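Local atomic coordinates of esterase LipW (Mycobacterium marinum, PDB entry 3QH4), a protein that probably hydrolyses ester bonds, as a mycobacterial esterase of the alpha/beta hydrolase fold with strict substrate selectivity. Residues Ala56-Ala61 with Glu110-Ala115; Val75-Ala80 with Leu153-Arg158. All blocks are in the same frame, centred on the assembly; numbering follows the deposited sequence.

Contact 1: residues Ala56-Ala61 with Glu110-Ala115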
loop_
_atom_site.group_PDB
_atom_site.type_symbol
_atom_site.label_atom_id
_atom_site.label_comp_id
_atom_site.label_asym_id
_atom_site.label_seq_id
_atom_site.Cartn_x
_atom_site.Cartn_y
_atom_site.Cartn_z
ATOM N N ALA A 56 11.009 -16.706 6.276
ATOM C CA ALA A 56 10.301 -15.942 7.301
ATOM C C ALA A 56 9.703 -16.797 8.417
ATOM O O ALA A 56 9.572 -16.319 9.549
ATOM C CB ALA A 56 9.208 -15.053 6.679
ATOM N N GLY A 57 9.335 -18.039 8.090
ATOM C CA GLY A 57 8.653 -18.894 9.061
ATOM C C GLY A 57 7.245 -18.427 9.391
ATOM O O GLY A 57 6.709 -18.750 10.458
ATOM N N VAL A 58 6.637 -17.661 8.492
ATOM C CA VAL A 58 5.253 -17.208 8.659
ATOM C C VAL A 58 4.368 -18.109 7.787
ATOM O O VAL A 58 4.668 -18.287 6.604
ATOM C CB VAL A 58 5.095 -15.748 8.193
ATOM C CG1 VAL A 58 3.598 -15.330 8.131
ATOM C CG2 VAL A 58 5.926 -14.770 9.096
ATOM N N ALA A 59 3.319 -18.704 8.360
ATOM C CA ALA A 59 2.443 -19.585 7.557
ATOM C C ALA A 59 1.720 -18.751 6.501
ATOM O O ALA A 59 1.246 -17.645 6.779
ATOM C CB ALA A 59 1.463 -20.310 8.435
ATOM N N VAL A 60 1.686 -19.271 5.279
ATOM C CA VAL A 60 1.082 -18.573 4.140
ATOM C C VAL A 60 0.116 -19.519 3.445
ATOM O O VAL A 60 0.467 -20.688 3.173
ATOM C CB VAL A 60 2.149 -18.147 3.110
ATOM C CG1 VAL A 60 1.476 -17.589 1.822
ATOM C CG2 VAL A 60 3.134 -17.122 3.717
ATOM N N ALA A 61 -1.079 -19.023 3.114
ATOM C CA ALA A 61 -2.057 -19.812 2.351
ATOM C C ALA A 61 -2.793 -18.912 1.363
ATOM O O ALA A 61 -3.249 -17.853 1.750
ATOM C CB ALA A 61 -3.061 -20.486 3.297
ATOM N N GLU A 110 6.849 -9.307 6.648
ATOM C CA GLU A 110 7.451 -8.467 7.691
ATOM C C GLU A 110 6.402 -7.978 8.661
ATOM O O GLU A 110 6.611 -8.040 9.881
ATOM C CB GLU A 110 8.280 -7.319 7.102
ATOM C CG GLU A 110 9.478 -7.795 6.234
ATOM C CD GLU A 110 10.582 -8.502 7.001
ATOM O OE1 GLU A 110 10.691 -8.349 8.241
ATOM O OE2 GLU A 110 11.349 -9.233 6.346
ATOM N N LEU A 111 5.257 -7.522 8.146
ATOM C CA LEU A 111 4.169 -7.072 9.027
ATOM C C LEU A 111 3.679 -8.204 9.932
ATOM O O LEU A 111 3.568 -8.027 11.145
ATOM C CB LEU A 111 2.989 -6.530 8.218
ATOM C CG LEU A 111 3.210 -5.226 7.453
ATOM C CD1 LEU A 111 1.941 -4.844 6.683
ATOM C CD2 LEU A 111 3.614 -4.089 8.402
ATOM N N ALA A 112 3.389 -9.365 9.342
ATOM C CA ALA A 112 2.833 -10.483 10.117
ATOM C C ALA A 112 3.766 -10.857 11.262
ATOM O O ALA A 112 3.346 -10.990 12.405
ATOM C CB ALA A 112 2.595 -11.698 9.203
ATOM N N ARG A 113 5.042 -11.027 10.941
ATOM C CA ARG A 113 6.017 -11.532 11.896
ATOM C C ARG A 113 6.293 -10.496 12.992
ATOM O O ARG A 113 6.253 -10.808 14.208
ATOM C CB ARG A 113 7.318 -11.873 11.177
ATOM C CG ARG A 113 8.440 -12.272 12.136
ATOM C CD ARG A 113 9.650 -12.768 11.367
ATOM N NE ARG A 113 10.324 -11.695 10.643
ATOM C CZ ARG A 113 11.267 -10.911 11.148
ATOM N NH1 ARG A 113 11.643 -11.048 12.431
ATOM N NH2 ARG A 113 11.810 -9.963 10.389
ATOM N N ARG A 114 6.549 -9.265 12.567
ATOM C CA ARG A 114 6.960 -8.242 13.519
ATOM C C ARG A 114 5.835 -7.716 14.401
ATOM O O ARG A 114 6.068 -7.380 15.583
ATOM C CB ARG A 114 7.660 -7.090 12.801
ATOM C CG ARG A 114 9.014 -7.506 12.158
ATOM C CD ARG A 114 9.582 -6.302 11.445
ATOM N NE ARG A 114 10.603 -6.668 10.469
ATOM C CZ ARG A 114 11.858 -6.235 10.505
ATOM N NH1 ARG A 114 12.274 -5.451 11.503
ATOM N NH2 ARG A 114 12.703 -6.576 9.526
ATOM N N ALA A 115 4.626 -7.642 13.849
ATOM C CA ALA A 115 3.470 -7.185 14.626
ATOM C C ALA A 115 2.752 -8.340 15.317
ATOM O O ALA A 115 1.788 -8.094 16.031
ATOM C CB ALA A 115 2.488 -6.455 13.715
#
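Val58 meets helix 105-115 with both methyls because CG1 stands anti to the backbone N (chi1 170°) while CG2 lies beside that nitrogen, so that each branch reaches a different residue. Here one of the two outermost strands of the alpha/beta hydrolase sheet, 59-66, begins beside a helix that packs on the sheet. CG1 of Val58 touches CB of Ala112 at 3.9 Å, and CG2 of Val58 rests on CB of Arg113 at 3.8 Å. The Val58 and Arg113 side chains cross at about a right angle; Tyr78 and Leu109 also pack on Val58. Arg113, with CG anti to the backbone N (chi1 174°) and a bend at chi3 (70°), passes its CD 4.0 Å from the carbonyl O of Ala56, the last residue of helix 31-56. Gly57, with positive phi, then turns the chain toward the strand. The bend carries the Arg113 guanidinium back to its own helix, where Glu110 OE1 accepts three N-H groups: Arg114 grips it side-on with NE and NH2, OE1 lying nearly in the Arg114 guanidinium plane, while Glu110 OE2 pairs with Arg106. Arg113 NH2 reaches Glu110 OE1 on the syn side, at 2.9 Å.

Contact 2: residues Val75-Ala80 with Leu153-Arg158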
loop_
_atom_site.group_PDB
_atom_site.type_symbol
_atom_site.label_atom_id
_atom_site.label_comp_id
_atom_site.label_asym_id
_atom_site.label_seq_id
_atom_site.Cartn_x
_atom_site.Cartn_y
_atom_site.Cartn_z
ATOM N N VAL A 75 -6.935 -13.948 -2.414
ATOM C CA VAL A 75 -6.265 -13.381 -1.253
ATOM C C VAL A 75 -5.085 -14.259 -0.886
ATOM O O VAL A 75 -5.042 -15.455 -1.227
ATOM C CB VAL A 75 -7.208 -13.208 -0.027
ATOM C CG1 VAL A 75 -8.281 -12.116 -0.292
ATOM C CG2 VAL A 75 -7.849 -14.555 0.385
ATOM N N ARG A 76 -4.109 -13.656 -0.218
ATOM C CA ARG A 76 -3.038 -14.427 0.412
ATOM C C ARG A 76 -3.099 -14.162 1.906
ATOM O O ARG A 76 -3.105 -13.015 2.346
ATOM C CB ARG A 76 -1.666 -14.057 -0.158
ATOM C CG ARG A 76 -0.517 -14.874 0.489
ATOM C CD ARG A 76 0.739 -14.844 -0.371
ATOM N NE ARG A 76 0.526 -15.500 -1.667
ATOM C CZ ARG A 76 1.311 -15.348 -2.728
ATOM N NH1 ARG A 76 2.384 -14.548 -2.687
ATOM N NH2 ARG A 76 1.017 -16.020 -3.852
ATOM N N ILE A 77 -3.139 -15.236 2.683
ATOM C CA ILE A 77 -3.283 -15.084 4.121
ATOM C C ILE A 77 -1.974 -15.465 4.802
ATOM O O ILE A 77 -1.463 -16.580 4.603
ATOM C CB ILE A 77 -4.460 -15.919 4.666
ATOM C CG1 ILE A 77 -5.736 -15.606 3.876
ATOM C CG2 ILE A 77 -4.694 -15.621 6.167
ATOM C CD1 ILE A 77 -6.901 -16.541 4.191
ATOM N N TYR A 78 -1.472 -14.537 5.619
ATOM C CA TYR A 78 -0.223 -14.718 6.363
ATOM C C TYR A 78 -0.578 -14.851 7.824
ATOM O O TYR A 78 -1.351 -14.048 8.339
ATOM C CB TYR A 78 0.680 -13.485 6.168
ATOM C CG TYR A 78 1.022 -13.159 4.734
ATOM C CD1 TYR A 78 0.095 -12.520 3.902
ATOM C CD2 TYR A 78 2.285 -13.447 4.226
ATOM C CE1 TYR A 78 0.421 -12.199 2.600
ATOM C CE2 TYR A 78 2.635 -13.131 2.932
ATOM C CZ TYR A 78 1.691 -12.505 2.124
ATOM O OH TYR A 78 2.037 -12.188 0.855
ATOM N N ARG A 79 -0.074 -15.893 8.505
ATOM C CA ARG A 79 -0.410 -16.042 9.916
ATOM C C ARG A 79 0.887 -16.179 10.734
ATOM O O ARG A 79 1.687 -17.112 10.526
ATOM C CB ARG A 79 -1.367 -17.216 10.157
ATOM C CG ARG A 79 -2.745 -17.080 9.462
ATOM C CD ARG A 79 -3.555 -18.319 9.708
ATOM N NE ARG A 79 -4.973 -18.186 9.399
ATOM C CZ ARG A 79 -5.524 -18.556 8.247
ATOM N NH1 ARG A 79 -4.767 -19.052 7.267
ATOM N NH2 ARG A 79 -6.839 -18.415 8.062
ATOM N N ALA A 80 1.095 -15.247 11.655
ATOM C CA ALA A 80 2.260 -15.273 12.541
ATOM C C ALA A 80 1.875 -15.047 14.007
ATOM O O ALA A 80 2.639 -14.419 14.796
ATOM C CB ALA A 80 3.282 -14.255 12.100
ATOM N N LEU A 153 -11.764 -18.509 10.305
ATOM C CA LEU A 153 -10.423 -18.150 9.806
ATOM C C LEU A 153 -9.369 -17.941 10.907
ATOM O O LEU A 153 -8.162 -17.900 10.621
ATOM C CB LEU A 153 -10.513 -16.917 8.893
ATOM C CG LEU A 153 -11.311 -17.073 7.598
ATOM C CD1 LEU A 153 -11.518 -15.705 6.954
ATOM C CD2 LEU A 153 -10.649 -18.052 6.625
ATOM N N GLY A 154 -9.802 -17.838 12.163
ATOM C CA GLY A 154 -8.867 -17.664 13.282
ATOM C C GLY A 154 -8.427 -16.223 13.521
ATOM O O GLY A 154 -7.304 -15.981 13.974
ATOM N N PHE A 155 -9.317 -15.271 13.216
ATOM C CA PHE A 155 -9.042 -13.846 13.431
ATOM C C PHE A 155 -9.838 -13.252 14.585
ATOM O O PHE A 155 -10.953 -13.683 14.872
ATOM C CB PHE A 155 -9.394 -13.033 12.176
ATOM C CG PHE A 155 -8.734 -13.516 10.914
ATOM C CD1 PHE A 155 -7.484 -14.123 10.941
ATOM C CD2 PHE A 155 -9.369 -13.343 9.670
ATOM C CE1 PHE A 155 -6.876 -14.568 9.752
ATOM C CE2 PHE A 155 -8.780 -13.791 8.489
ATOM C CZ PHE A 155 -7.534 -14.395 8.522
ATOM N N ASP A 156 -9.266 -12.253 15.231
ATOM C CA ASP A 156 -9.985 -11.407 16.176
ATOM C C ASP A 156 -10.510 -10.155 15.449
ATOM O O ASP A 156 -9.771 -9.193 15.205
ATOM C CB ASP A 156 -9.065 -11.021 17.341
ATOM C CG ASP A 156 -9.784 -10.204 18.421
ATOM O OD1 ASP A 156 -11.007 -9.939 18.274
ATOM O OD2 ASP A 156 -9.130 -9.842 19.419
ATOM N N ALA A 157 -11.797 -10.160 15.117
ATOM C CA ALA A 157 -12.410 -9.024 14.406
ATOM C C ALA A 157 -12.436 -7.730 15.207
ATOM O O ALA A 157 -12.590 -6.646 14.621
ATOM C CB ALA A 157 -13.821 -9.395 13.932
ATOM N N ARG A 158 -12.274 -7.819 16.529
ATOM C CA ARG A 158 -12.162 -6.613 17.352
ATOM C C ARG A 158 -10.800 -5.923 17.207
ATOM O O ARG A 158 -10.596 -4.805 17.731
ATOM C CB ARG A 158 -12.428 -6.916 18.829
HETATM O O HOH W 1 -5.256 -16.957 12.118
#
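Arg79 reaches across to the end of helix 150-153 and donates from NH2 to the carbonyl O of Leu153 at 2.9 Å. The bond lies in the carbonyl plane, on a lone pair, with an N-H...O angle of 156°. Arg79 NE makes a weak second bond to this Leu153 oxygen at 3.4 Å, and it also donates to a water 3.0 Å away that in turn donates to Gly154 O. Next to this polar edge lies an apolar layer. CG2 of Ile77 meets the edge of the Phe155 ring, 3.9 Å from CZ, and also lies over one face of the Arg79 guanidinium, offset toward its rim. Leu153 CB lies over one face of the Phe155 ring, offset toward the rim. The ring and guanidinium planes are only 22° apart, but NE approaches CE1 obliquely. An extended chain from CG to NE lets Arg79 span the distance from strand 72-79 to the helix end. There Gly154, with positive phi, closes a Schellman motif before the short strand 155-156. Farther out, Trp145 of helix 134-148 packs on Ile77 and Leu153, while Phe155 packs on Val146 and on Ala118 and Val120 of strand 118-122, the other neighbour of strand 72-79. With a lone pair of Leu153 O and a water at its edge, the arginine charge probably eases burial of that carbonyl; any helix-end effect would be slight.

How the contacts relate
From the N terminus, the chain leaves helix 31-56 and enters strand 59-66, then returns along strand 72-79, its antiparallel neighbour at the edge of the sheet. Contact 1 closes a loop of 48 residues when helix 105-115 comes back to the residues just ahead of strand 59-66. Contact 2 begins inside that loop and closes later, at 153-158, so the two cross rather than nest. Backbone bonds join them directly: Ala59 O pairs with Arg79 N and Ala61 O with Ile77 N, both probable hydrogen bonds. Contact 1 thus ties the lead-in to strand 59-66 to helix 105-115, and contact 2 ties strand 72-79 to the end of helix 150-153 and the short strand 155-156.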